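Local coordinates for protein 3-oxoadipate enol-lactonase (Burkholderia xenovorans, PDB 2XUA) that probably hydrolyses the enol-lactone of 3-oxoadipate in catechol breakdown, using an alpha/beta hydrolase fold with a divergent cap domain, at residues Ile117-Cys123 / Val207-Ile212; Pro44-Leu49 / Phe254-Val259; Leu78-Leu83 / Thr105-Leu109; Leu39-Ala43 / Phe96-Ser100. All coordinates share one frame; numbering follows the deposited sequence.

Interaction 1 (Ile117-Cys123 / Val207-Ile212); sequences IERVALC and VPALVI
V120 and L122 exchange four backbone hydrogen bonds with segment 207-212, which runs beside them in the same direction. V120 N donates to P208 O at 3.0 Å, and V120 O accepts from L210 N at 2.9 Å. L122 repeats the pattern: its N donates to L210 O at 2.7 Å, and its O accepts from I212 N at 3.1 Å. The last bond is the least direct, since I212 N lies 40° out of the carbonyl plane of L122. CA-H...O contacts fill in between, as from A209 CA to V120 O. Each of V120 and L122 therefore uses both its N and its O toward this segment, while A121 turns its backbone to strand 94-99. This is parallel pairing inside the central sheet of the alpha/beta hydrolase fold, with strand 117-123 between 94-99 and 209-214. The apolar contacts split by face. On one face V120 CG1 reaches A209 CB at 3.5 Å; its chi1 of 83° sets this methyl between the backbone N and the carbonyl carbon. L122 and V211 share that face and pack on L228 of helix 222-231. On the other, C123 SG meets I212 CD1 at 3.9 Å, and L210 CD2 approaches A121 CB. Helix 251-263 covers this side. At the entrance to the pair, R119 runs extended from CG to NE and crosses the P208 ring at about a right angle. P208 CB lies 3.5 Å above the guanidinium plane, toward its rim. The charge of R119 is met by a salt bridge to E264.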
loop_
_atom_site.group_PDB
_atom_site.type_symbol
_atom_site.label_atom_id
_atom_site.label_comp_id
_atom_site.label_asym_id
_atom_site.label_seq_id
_atom_site.Cartn_x
_atom_site.Cartn_y
_atom_site.Cartn_z
ATOM N N ILE B 117 -20.938 -19.199 4.043
ATOM C CA ILE B 117 -19.976 -18.838 5.116
ATOM C C ILE B 117 -19.571 -20.022 5.983
ATOM O O ILE B 117 -20.428 -20.776 6.444
ATOM C CB ILE B 117 -20.543 -17.642 6.022
ATOM C CG1 ILE B 117 -20.749 -16.360 5.239
ATOM C CG2 ILE B 117 -19.650 -17.384 7.226
ATOM C CD1 ILE B 117 -19.541 -15.806 4.413
ATOM N N GLU B 118 -18.286 -20.225 6.262
ATOM C CA GLU B 118 -17.915 -21.300 7.181
ATOM C C GLU B 118 -17.883 -20.804 8.614
ATOM O O GLU B 118 -18.651 -21.258 9.433
ATOM C CB GLU B 118 -16.613 -21.996 6.762
ATOM C CG GLU B 118 -15.976 -22.903 7.779
ATOM C CD GLU B 118 -16.132 -24.368 7.457
ATOM O OE1 GLU B 118 -15.653 -24.788 6.366
ATOM O OE2 GLU B 118 -16.694 -25.112 8.310
ATOM N N ARG B 119 -16.947 -19.909 8.920
ATOM C CA ARG B 119 -16.728 -19.360 10.268
ATOM C C ARG B 119 -16.493 -17.853 10.070
ATOM O O ARG B 119 -16.050 -17.379 8.962
ATOM C CB ARG B 119 -15.564 -20.037 11.029
ATOM C CG ARG B 119 -15.757 -21.485 11.427
ATOM C CD ARG B 119 -14.797 -21.948 12.538
ATOM N NE ARG B 119 -15.344 -23.152 13.192
ATOM C CZ ARG B 119 -15.181 -23.519 14.479
ATOM N NH1 ARG B 119 -14.419 -22.809 15.319
ATOM N NH2 ARG B 119 -15.781 -24.636 14.928
ATOM N N VAL B 120 -16.903 -17.055 11.065
ATOM C CA VAL B 120 -16.841 -15.623 10.837
ATOM C C VAL B 120 -16.014 -15.017 11.964
ATOM O O VAL B 120 -16.173 -15.450 13.079
ATOM C CB VAL B 120 -18.272 -15.048 10.668
ATOM C CG1 VAL B 120 -18.928 -14.766 12.011
ATOM C CG2 VAL B 120 -18.301 -13.853 9.759
ATOM N N ALA B 121 -15.057 -14.112 11.678
ATOM C CA ALA B 121 -14.333 -13.379 12.711
ATOM C C ALA B 121 -14.789 -11.908 12.553
ATOM O O ALA B 121 -14.572 -11.298 11.499
ATOM C CB ALA B 121 -12.785 -13.488 12.533
ATOM N N LEU B 122 -15.395 -11.331 13.591
ATOM C CA LEU B 122 -16.020 -10.039 13.415
ATOM C C LEU B 122 -15.230 -9.045 14.287
ATOM O O LEU B 122 -15.331 -9.048 15.518
ATOM C CB LEU B 122 -17.495 -10.108 13.824
ATOM C CG LEU B 122 -18.313 -11.180 13.082
ATOM C CD1 LEU B 122 -19.603 -11.464 13.894
ATOM C CD2 LEU B 122 -18.707 -10.668 11.719
ATOM N N CYS B 123 -14.428 -8.221 13.632
ATOM C CA CYS B 123 -13.332 -7.543 14.337
ATOM C C CYS B 123 -13.547 -6.022 14.416
ATOM O O CYS B 123 -13.938 -5.387 13.442
ATOM C CB CYS B 123 -12.017 -7.848 13.640
ATOM S SG CYS B 123 -11.698 -9.662 13.541
ATOM N N VAL B 207 -23.523 -19.846 12.299
ATOM C CA VAL B 207 -22.142 -20.394 12.085
ATOM C C VAL B 207 -21.227 -20.017 13.244
ATOM O O VAL B 207 -21.551 -19.062 13.993
ATOM C CB VAL B 207 -21.560 -19.935 10.703
ATOM C CG1 VAL B 207 -22.631 -20.015 9.637
ATOM C CG2 VAL B 207 -21.143 -18.544 10.776
ATOM N N PRO B 208 -20.147 -20.783 13.487
ATOM C CA PRO B 208 -19.265 -20.405 14.553
ATOM C C PRO B 208 -18.725 -18.971 14.358
ATOM O O PRO B 208 -18.296 -18.616 13.256
ATOM C CB PRO B 208 -18.139 -21.426 14.422
ATOM C CG PRO B 208 -18.746 -22.547 13.697
ATOM C CD PRO B 208 -19.595 -21.941 12.744
ATOM N N ALA B 209 -18.788 -18.151 15.405
ATOM C CA ALA B 209 -18.330 -16.770 15.318
ATOM C C ALA B 209 -17.287 -16.465 16.386
ATOM O O ALA B 209 -17.257 -17.078 17.479
ATOM C CB ALA B 209 -19.496 -15.757 15.338
ATOM N N LEU B 210 -16.346 -15.594 16.008
ATOM C CA LEU B 210 -15.380 -15.007 16.934
ATOM C C LEU B 210 -15.599 -13.487 16.897
ATOM O O LEU B 210 -15.708 -12.881 15.830
ATOM C CB LEU B 210 -13.944 -15.331 16.496
ATOM C CG LEU B 210 -12.829 -14.453 17.056
ATOM C CD1 LEU B 210 -12.667 -14.756 18.597
ATOM C CD2 LEU B 210 -11.488 -14.677 16.331
ATOM N N VAL B 211 -15.659 -12.851 18.045
ATOM C CA VAL B 211 -15.755 -11.383 18.034
ATOM C C VAL B 211 -14.471 -10.865 18.659
ATOM O O VAL B 211 -14.148 -11.280 19.723
ATOM C CB VAL B 211 -16.982 -10.833 18.787
ATOM C CG1 VAL B 211 -16.948 -9.241 18.823
ATOM C CG2 VAL B 211 -18.260 -11.309 18.177
ATOM N N ILE B 212 -13.722 -10.009 17.949
ATOM C CA ILE B 212 -12.515 -9.398 18.475
ATOM C C ILE B 212 -12.853 -7.912 18.658
ATOM O O ILE B 212 -13.437 -7.294 17.766
ATOM C CB ILE B 212 -11.285 -9.555 17.512
ATOM C CG1 ILE B 212 -10.733 -10.972 17.550
ATOM C CG2 ILE B 212 -10.150 -8.653 17.901
ATOM C CD1 ILE B 212 -9.702 -11.248 16.473
#

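Interaction 2 (Pro44-Leu49 / Phe254-Val259); sequences PQVAAL and FTKTVV
Helix segments 44-49 and 254-259 run in roughly the same direction, at 40° to each other, with their axes 9.8 Å apart at closest approach. The backbones come nearest at Q45 and T255. The small A48, about a turn beyond Q45, points toward the partner helix, and its CB sits 3.3 Å from T255 CG2. That is tight for two methyl carbons. T255 presents two different branches to the other helix. With chi1 at -58°, its CG2 is anti to the backbone N and faces A48, while OG1 lies beside the backbone N and faces Q45 and a water. The water donates to P44 O at 2.8 Å and is also hydrogen-bonded to T255 OG1, so it bridges the two helices. T255 OG1 is further held within its own helix by A251 O. P44 also packs on V169 of the second subunit. The chain of Q45 bends at chi2 and crosses F254 at about a right angle. Its CG lies 3.9 Å from F254 CD2. Farther along, the contact is wholly apolar. L49 and V259 slide past each other in opposite directions, and L49 CD2 meets V259 CG2 at 3.9 Å. The same V259 CG2 is 4.2 Å from A48 CB, so one methyl touches two residues of the first helix. Both helices lie on the sheet. L49 also packs on I29 and L31 of strand 28-32 and on V55 of strand 54-58, while F254 and V258 rest on I212 of strand 209-214.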
loop_
_atom_site.group_PDB
_atom_site.type_symbol
_atom_site.label_atom_id
_atom_site.label_comp_id
_atom_site.label_asym_id
_atom_site.label_seq_id
_atom_site.Cartn_x
_atom_site.Cartn_y
_atom_site.Cartn_z
ATOM N N PRO B 44 -0.291 -7.670 7.492
ATOM C CA PRO B 44 0.367 -8.479 8.584
ATOM C C PRO B 44 -0.220 -9.872 8.797
ATOM O O PRO B 44 0.438 -10.742 9.362
ATOM C CB PRO B 44 0.191 -7.607 9.859
ATOM C CG PRO B 44 0.104 -6.147 9.282
ATOM C CD PRO B 44 -0.867 -6.442 8.048
ATOM N N GLN B 45 -1.460 -10.078 8.357
ATOM C CA GLN B 45 -2.076 -11.384 8.494
ATOM C C GLN B 45 -1.824 -12.390 7.326
ATOM O O GLN B 45 -2.168 -13.588 7.430
ATOM C CB GLN B 45 -3.596 -11.206 8.672
ATOM C CG GLN B 45 -4.020 -10.812 10.112
ATOM C CD GLN B 45 -3.557 -9.401 10.483
ATOM O OE1 GLN B 45 -2.954 -9.158 11.561
ATOM N NE2 GLN B 45 -3.816 -8.460 9.587
ATOM N N VAL B 46 -1.349 -11.892 6.207
ATOM C CA VAL B 46 -1.372 -12.714 4.963
ATOM C C VAL B 46 -0.532 -14.002 5.042
ATOM O O VAL B 46 -0.981 -15.107 4.695
ATOM C CB VAL B 46 -0.981 -11.846 3.752
ATOM C CG1 VAL B 46 -0.741 -12.743 2.494
ATOM C CG2 VAL B 46 -2.115 -10.751 3.514
ATOM N N ALA B 47 0.657 -13.853 5.584
ATOM C CA ALA B 47 1.609 -14.975 5.724
ATOM C C ALA B 47 1.026 -16.123 6.553
ATOM O O ALA B 47 0.995 -17.257 6.096
ATOM C CB ALA B 47 2.948 -14.489 6.316
ATOM N N ALA B 48 0.542 -15.843 7.761
ATOM C CA ALA B 48 -0.016 -16.857 8.601
ATOM C C ALA B 48 -1.308 -17.446 8.028
ATOM O O ALA B 48 -1.559 -18.630 8.193
ATOM C CB ALA B 48 -0.246 -16.342 10.060
ATOM N N LEU B 49 -2.124 -16.650 7.350
ATOM C CA LEU B 49 -3.373 -17.184 6.845
ATOM C C LEU B 49 -3.168 -18.050 5.605
ATOM O O LEU B 49 -3.839 -19.041 5.436
ATOM C CB LEU B 49 -4.341 -16.057 6.519
ATOM C CG LEU B 49 -5.013 -15.343 7.703
ATOM C CD1 LEU B 49 -5.705 -14.135 7.045
ATOM C CD2 LEU B 49 -6.071 -16.211 8.457
ATOM N N PHE B 254 -3.555 -10.680 17.179
ATOM C CA PHE B 254 -4.735 -10.715 16.307
ATOM C C PHE B 254 -4.655 -11.925 15.346
ATOM O O PHE B 254 -5.636 -12.692 15.219
ATOM C CB PHE B 254 -4.802 -9.414 15.522
ATOM C CG PHE B 254 -5.998 -9.317 14.616
ATOM C CD1 PHE B 254 -7.106 -8.514 14.947
ATOM C CD2 PHE B 254 -6.028 -10.051 13.426
ATOM C CE1 PHE B 254 -8.256 -8.411 14.065
ATOM C CE2 PHE B 254 -7.159 -9.941 12.538
ATOM C CZ PHE B 254 -8.260 -9.128 12.853
ATOM N N THR B 255 -3.521 -12.044 14.662
ATOM C CA THR B 255 -3.257 -13.150 13.769
ATOM C C THR B 255 -3.447 -14.518 14.433
ATOM O O THR B 255 -4.224 -15.355 13.951
ATOM C CB THR B 255 -1.886 -13.023 13.067
ATOM O OG1 THR B 255 -1.844 -11.776 12.337
ATOM C CG2 THR B 255 -1.744 -14.152 12.078
ATOM N N LYS B 256 -2.795 -14.713 15.561
ATOM C CA LYS B 256 -2.921 -15.931 16.336
ATOM C C LYS B 256 -4.369 -16.231 16.682
ATOM O O LYS B 256 -4.834 -17.376 16.499
ATOM C CB LYS B 256 -2.052 -15.818 17.609
ATOM C CG LYS B 256 -2.056 -17.033 18.545
ATOM C CD LYS B 256 -1.204 -18.210 17.990
ATOM C CE LYS B 256 -1.232 -19.518 18.848
ATOM N NZ LYS B 256 -1.261 -19.235 20.314
ATOM N N THR B 257 -5.077 -15.215 17.199
ATOM C CA THR B 257 -6.447 -15.427 17.602
ATOM C C THR B 257 -7.313 -15.903 16.434
ATOM O O THR B 257 -8.064 -16.860 16.573
ATOM C CB THR B 257 -7.055 -14.137 18.197
ATOM O OG1 THR B 257 -6.192 -13.662 19.260
ATOM C CG2 THR B 257 -8.425 -14.429 18.749
ATOM N N VAL B 258 -7.216 -15.203 15.308
ATOM C CA VAL B 258 -8.001 -15.499 14.135
ATOM C C VAL B 258 -7.573 -16.873 13.580
ATOM O O VAL B 258 -8.440 -17.668 13.267
ATOM C CB VAL B 258 -7.924 -14.376 13.103
ATOM C CG1 VAL B 258 -8.713 -14.718 11.895
ATOM C CG2 VAL B 258 -8.624 -13.111 13.711
ATOM N N VAL B 259 -6.270 -17.173 13.566
ATOM C CA VAL B 259 -5.830 -18.465 13.010
ATOM C C VAL B 259 -6.326 -19.642 13.883
ATOM O O VAL B 259 -6.869 -20.614 13.346
ATOM C CB VAL B 259 -4.356 -18.498 12.644
ATOM C CG1 VAL B 259 -3.880 -19.957 12.182
ATOM C CG2 VAL B 259 -4.066 -17.485 11.497
HETATM O O HOH W 1 0.624 -10.814 12.118
#

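Interaction 3 (Leu78-Leu83 / Thr105-Leu109); sequences LTGDVL and TGVAL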
loop_
_atom_site.group_PDB
_atom_site.type_symbol
_atom_site.label_atom_id
_atom_site.label_comp_id
_atom_site.label_asym_id
_atom_site.label_seq_id
_atom_site.Cartn_x
_atom_site.Cartn_y
_atom_site.Cartn_z
ATOM N N LEU B 78 -22.912 -3.889 -0.387
ATOM C CA LEU B 78 -21.644 -4.371 0.169
ATOM C C LEU B 78 -21.611 -5.873 0.322
ATOM O O LEU B 78 -20.573 -6.502 0.097
ATOM C CB LEU B 78 -21.293 -3.655 1.482
ATOM C CG LEU B 78 -21.181 -2.121 1.465
ATOM C CD1 LEU B 78 -21.065 -1.691 2.902
ATOM C CD2 LEU B 78 -19.973 -1.586 0.658
ATOM N N THR B 79 -22.717 -6.460 0.719
ATOM C CA THR B 79 -22.792 -7.889 0.863
ATOM C C THR B 79 -22.717 -8.546 -0.536
ATOM O O THR B 79 -22.005 -9.549 -0.725
ATOM C CB THR B 79 -24.063 -8.284 1.610
ATOM O OG1 THR B 79 -24.050 -7.710 2.919
ATOM C CG2 THR B 79 -24.125 -9.799 1.865
ATOM N N GLY B 80 -23.438 -7.970 -1.495
ATOM C CA GLY B 80 -23.528 -8.499 -2.838
ATOM C C GLY B 80 -22.211 -8.376 -3.594
ATOM O O GLY B 80 -21.900 -9.170 -4.497
ATOM N N ASP B 81 -21.432 -7.371 -3.207
ATOM C CA ASP B 81 -20.098 -7.235 -3.712
ATOM C C ASP B 81 -19.267 -8.482 -3.346
ATOM O O ASP B 81 -18.591 -9.010 -4.218
ATOM C CB ASP B 81 -19.463 -5.957 -3.183
ATOM C CG ASP B 81 -20.009 -4.730 -3.862
ATOM O OD1 ASP B 81 -20.844 -4.845 -4.817
ATOM O OD2 ASP B 81 -19.574 -3.639 -3.501
ATOM N N VAL B 82 -19.326 -8.929 -2.094
ATOM C CA VAL B 82 -18.508 -10.087 -1.593
ATOM C C VAL B 82 -18.990 -11.282 -2.349
ATOM O O VAL B 82 -18.210 -11.977 -2.995
ATOM C CB VAL B 82 -18.662 -10.347 -0.069
ATOM C CG1 VAL B 82 -17.893 -11.663 0.366
ATOM C CG2 VAL B 82 -18.112 -9.164 0.750
ATOM N N LEU B 83 -20.311 -11.462 -2.354
ATOM C CA LEU B 83 -20.899 -12.594 -3.084
ATOM C C LEU B 83 -20.576 -12.682 -4.570
ATOM O O LEU B 83 -20.194 -13.751 -5.032
ATOM C CB LEU B 83 -22.402 -12.664 -2.835
ATOM C CG LEU B 83 -22.738 -12.850 -1.387
ATOM C CD1 LEU B 83 -24.260 -12.661 -1.317
ATOM C CD2 LEU B 83 -22.328 -14.219 -0.825
ATOM N N THR B 105 -20.372 -6.082 7.423
ATOM C CA THR B 105 -20.609 -6.918 6.220
ATOM C C THR B 105 -20.638 -8.422 6.561
ATOM O O THR B 105 -21.444 -9.237 6.004
ATOM C CB THR B 105 -19.492 -6.624 5.207
ATOM O OG1 THR B 105 -19.525 -5.237 4.891
ATOM C CG2 THR B 105 -19.674 -7.411 3.888
ATOM N N GLY B 106 -19.748 -8.815 7.463
ATOM C CA GLY B 106 -19.655 -10.181 7.874
ATOM C C GLY B 106 -20.886 -10.603 8.672
ATOM O O GLY B 106 -21.368 -11.740 8.543
ATOM N N VAL B 107 -21.400 -9.693 9.510
ATOM C CA VAL B 107 -22.681 -9.986 10.184
ATOM C C VAL B 107 -23.773 -10.185 9.144
ATOM O O VAL B 107 -24.491 -11.163 9.243
ATOM C CB VAL B 107 -23.094 -8.867 11.211
ATOM C CG1 VAL B 107 -24.528 -9.071 11.709
ATOM C CG2 VAL B 107 -22.071 -8.802 12.335
ATOM N N ALA B 108 -23.909 -9.295 8.159
ATOM C CA ALA B 108 -24.911 -9.473 7.095
ATOM C C ALA B 108 -24.740 -10.800 6.329
ATOM O O ALA B 108 -25.738 -11.501 5.993
ATOM C CB ALA B 108 -24.894 -8.359 6.148
ATOM N N LEU B 109 -23.487 -11.121 6.016
ATOM C CA LEU B 109 -23.166 -12.291 5.235
ATOM C C LEU B 109 -23.509 -13.517 6.050
ATOM O O LEU B 109 -24.216 -14.397 5.541
ATOM C CB LEU B 109 -21.683 -12.271 4.882
ATOM C CG LEU B 109 -21.096 -12.068 3.499
ATOM C CD1 LEU B 109 -21.990 -11.900 2.282
ATOM C CD2 LEU B 109 -19.893 -11.081 3.524
#
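Two helices that precede and follow strand 94-99 of the alpha/beta hydrolase fold in the chain meet here, one leading into the strand and one leaving it. Helix 101-112 follows the turn at S100, which fits the nucleophile elbow of this family. The short segments 78-83 and 105-109 cross steeply, at 73°, with their axes 9.6 Å apart at the nearest point. V82 stands in the middle of the contact and points toward the other helix. Its two methyls do different work. CG1 is anti to the backbone N (chi1 174°) and meets L109 CD2 at 3.8 Å. CG2 meets that same L109 carbon and also lies 3.9 Å from T105 CG2. L109 CD2 thus rests against both branches of the valine. The other branch of L109, CD1, is modelled near L83, but its placement is uncertain. T105 turns its methyl rather than its hydroxyl to V82, and CG2 also sits 4.0 Å from L78 O. Nearby, T79 OG1 lies 3.4 Å from A108 CB. F96 of strand 94-99 lies against V82, T105 and L109, so the helix pair shares one aromatic support on the sheet. The hydroxyls of both threonines are satisfied within their own helices: T79 OG1 bonds to I75 O, and T105 OG1 to M101 O. Each threonine can therefore sit buried in an apolar interface without a polar partner on the facing segment, and cohesion between the two segments rests on van der Waals contact.

Interaction 4 (Leu39-Ala43 / Phe96-Ser100); sequences LSMWA and FCGLS
W42 reaches strand 96-99 with the far end of its six-membered ring. Its CG lies beside the backbone N, anti to the carbonyl carbon, and the indole then extends to the strand. There CH2 lies 3.8 Å from L99 CB and 3.9 Å from C97 SG. The sulfur stands obliquely to the ring, 4.7 Å from the centroid of the six-membered ring and 47° off its normal. This is a cysteine sulfur-aromatic contact. L99 N lies at the indole edge, in the ring plane. M41, modelled as selenomethionine, starts from the position between its backbone N and carbonyl carbon (chi1 67°). It bends again at chi3, which brings CE over the centre of one indole face, 3.9 Å above the plane. The same CE touches L99 CD1 at 4.0 Å, so the methyl sits against both W42 and L99. The contact is buried and apolar. M41 O and both W42 and L99 also meet N247, from helix 246-249. Just past L99 comes S100, whose backbone takes the strained turn expected of a nucleophile elbow. With G98 and G102 it fits the GxSxG pattern of alpha/beta hydrolases, and S100 is probably the nucleophile of a triad with H244 and D217.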
loop_
_atom_site.group_PDB
_atom_site.type_symbol
_atom_site.label_atom_id
_atom_site.label_comp_id
_atom_site.label_asym_id
_atom_site.label_seq_id
_atom_site.Cartn_x
_atom_site.Cartn_y
_atom_site.Cartn_z
ATOM N N LEU B 39 -6.788 -2.891 0.692
ATOM C CA LEU B 39 -6.452 -4.241 1.078
ATOM C C LEU B 39 -5.065 -4.448 1.675
ATOM O O LEU B 39 -4.793 -5.545 2.183
ATOM C CB LEU B 39 -6.791 -5.209 -0.051
ATOM C CG LEU B 39 -5.997 -5.578 -1.321
ATOM C CD1 LEU B 39 -6.677 -5.339 -2.588
ATOM C CD2 LEU B 39 -4.468 -5.395 -1.401
ATOM N N SER B 40 -4.199 -3.417 1.617
ATOM C CA SER B 40 -2.887 -3.456 2.282
ATOM C C SER B 40 -3.009 -3.526 3.787
ATOM O O SER B 40 -2.052 -3.934 4.501
ATOM C CB SER B 40 -2.006 -2.240 1.869
ATOM O OG SER B 40 -2.504 -0.980 2.400
HETATM N N MSE B 41 -4.173 -3.122 4.316
HETATM C CA MSE B 41 -4.316 -3.128 5.800
HETATM C C MSE B 41 -4.206 -4.533 6.394
HETATM O O MSE B 41 -3.873 -4.668 7.544
HETATM C CB MSE B 41 -5.622 -2.470 6.234
HETATM C CG MSE B 41 -6.841 -3.297 5.802
HETATM SE SE MSE B 41 -8.292 -2.874 6.991
HETATM C CE MSE B 41 -7.737 -3.789 8.614
ATOM N N TRP B 42 -4.426 -5.594 5.587
ATOM C CA TRP B 42 -4.371 -6.950 6.098
ATOM C C TRP B 42 -2.988 -7.573 5.864
ATOM O O TRP B 42 -2.798 -8.735 6.103
ATOM C CB TRP B 42 -5.391 -7.802 5.323
ATOM C CG TRP B 42 -6.803 -7.445 5.676
ATOM C CD1 TRP B 42 -7.731 -6.891 4.853
ATOM C CD2 TRP B 42 -7.456 -7.692 6.938
ATOM N NE1 TRP B 42 -8.913 -6.706 5.544
ATOM C CE2 TRP B 42 -8.786 -7.201 6.817
ATOM C CE3 TRP B 42 -7.032 -8.210 8.160
ATOM C CZ2 TRP B 42 -9.720 -7.247 7.871
ATOM C CZ3 TRP B 42 -7.951 -8.287 9.219
ATOM C CH2 TRP B 42 -9.293 -7.782 9.062
ATOM N N ALA B 43 -2.041 -6.817 5.319
ATOM C CA ALA B 43 -0.762 -7.413 5.022
ATOM C C ALA B 43 -0.136 -8.174 6.233
ATOM O O ALA B 43 0.445 -9.258 6.041
ATOM C CB ALA B 43 0.238 -6.294 4.433
ATOM N N PHE B 96 -14.626 -15.871 6.874
ATOM C CA PHE B 96 -14.753 -14.457 6.632
ATOM C C PHE B 96 -14.246 -13.767 7.864
ATOM O O PHE B 96 -14.595 -14.136 8.996
ATOM C CB PHE B 96 -16.216 -14.064 6.353
ATOM C CG PHE B 96 -16.394 -12.615 5.932
ATOM C CD1 PHE B 96 -16.424 -12.266 4.597
ATOM C CD2 PHE B 96 -16.539 -11.597 6.905
ATOM C CE1 PHE B 96 -16.596 -10.906 4.220
ATOM C CE2 PHE B 96 -16.655 -10.250 6.525
ATOM C CZ PHE B 96 -16.728 -9.916 5.231
ATOM N N CYS B 97 -13.416 -12.750 7.626
ATOM C CA CYS B 97 -12.830 -11.932 8.705
ATOM C C CYS B 97 -12.890 -10.514 8.217
ATOM O O CYS B 97 -12.245 -10.144 7.218
ATOM C CB CYS B 97 -11.361 -12.332 8.977
ATOM S SG CYS B 97 -10.495 -11.326 10.243
ATOM N N GLY B 98 -13.642 -9.706 8.939
ATOM C CA GLY B 98 -13.884 -8.320 8.525
ATOM C C GLY B 98 -13.655 -7.435 9.709
ATOM O O GLY B 98 -13.897 -7.857 10.845
ATOM N N LEU B 99 -13.124 -6.250 9.432
ATOM C CA LEU B 99 -12.809 -5.304 10.464
ATOM C C LEU B 99 -13.667 -4.055 10.269
ATOM O O LEU B 99 -13.720 -3.522 9.200
ATOM C CB LEU B 99 -11.322 -4.942 10.481
ATOM C CG LEU B 99 -10.839 -4.218 11.761
ATOM C CD1 LEU B 99 -9.436 -4.666 12.182
ATOM C CD2 LEU B 99 -10.903 -2.721 11.664
ATOM N N SER B 100 -14.318 -3.632 11.367
ATOM C CA SER B 100 -15.266 -2.506 11.384
ATOM C C SER B 100 -16.423 -2.622 10.381
ATOM O O SER B 100 -17.199 -3.549 10.521
ATOM C CB SER B 100 -14.564 -1.122 11.346
ATOM O OG SER B 100 -15.531 -0.195 11.893
#

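Interactions 1, 3 and 4 are buried, while interaction 2 is only partly so. Interactions 1 and 4 share the central sheet: strands 94-99 and 117-123 are neighbours, and F96 O probably accepts a bond from A121 N. Backbone hydrogen bonds carry interaction 1, whereas side-chain packing carries the others, helped by a water in interaction 2. F254, from interaction 2, joins it to interactions 1 and 4, with CZ 3.5 Å from C123 SG and 3.7 Å from W42 CZ3. F96, from interaction 4, packs against the helices of interaction 3, with CZ 4.1 Å from T105 CG2. Interactions 2 and 3 do not touch, with nearest atoms about 12 Å apart.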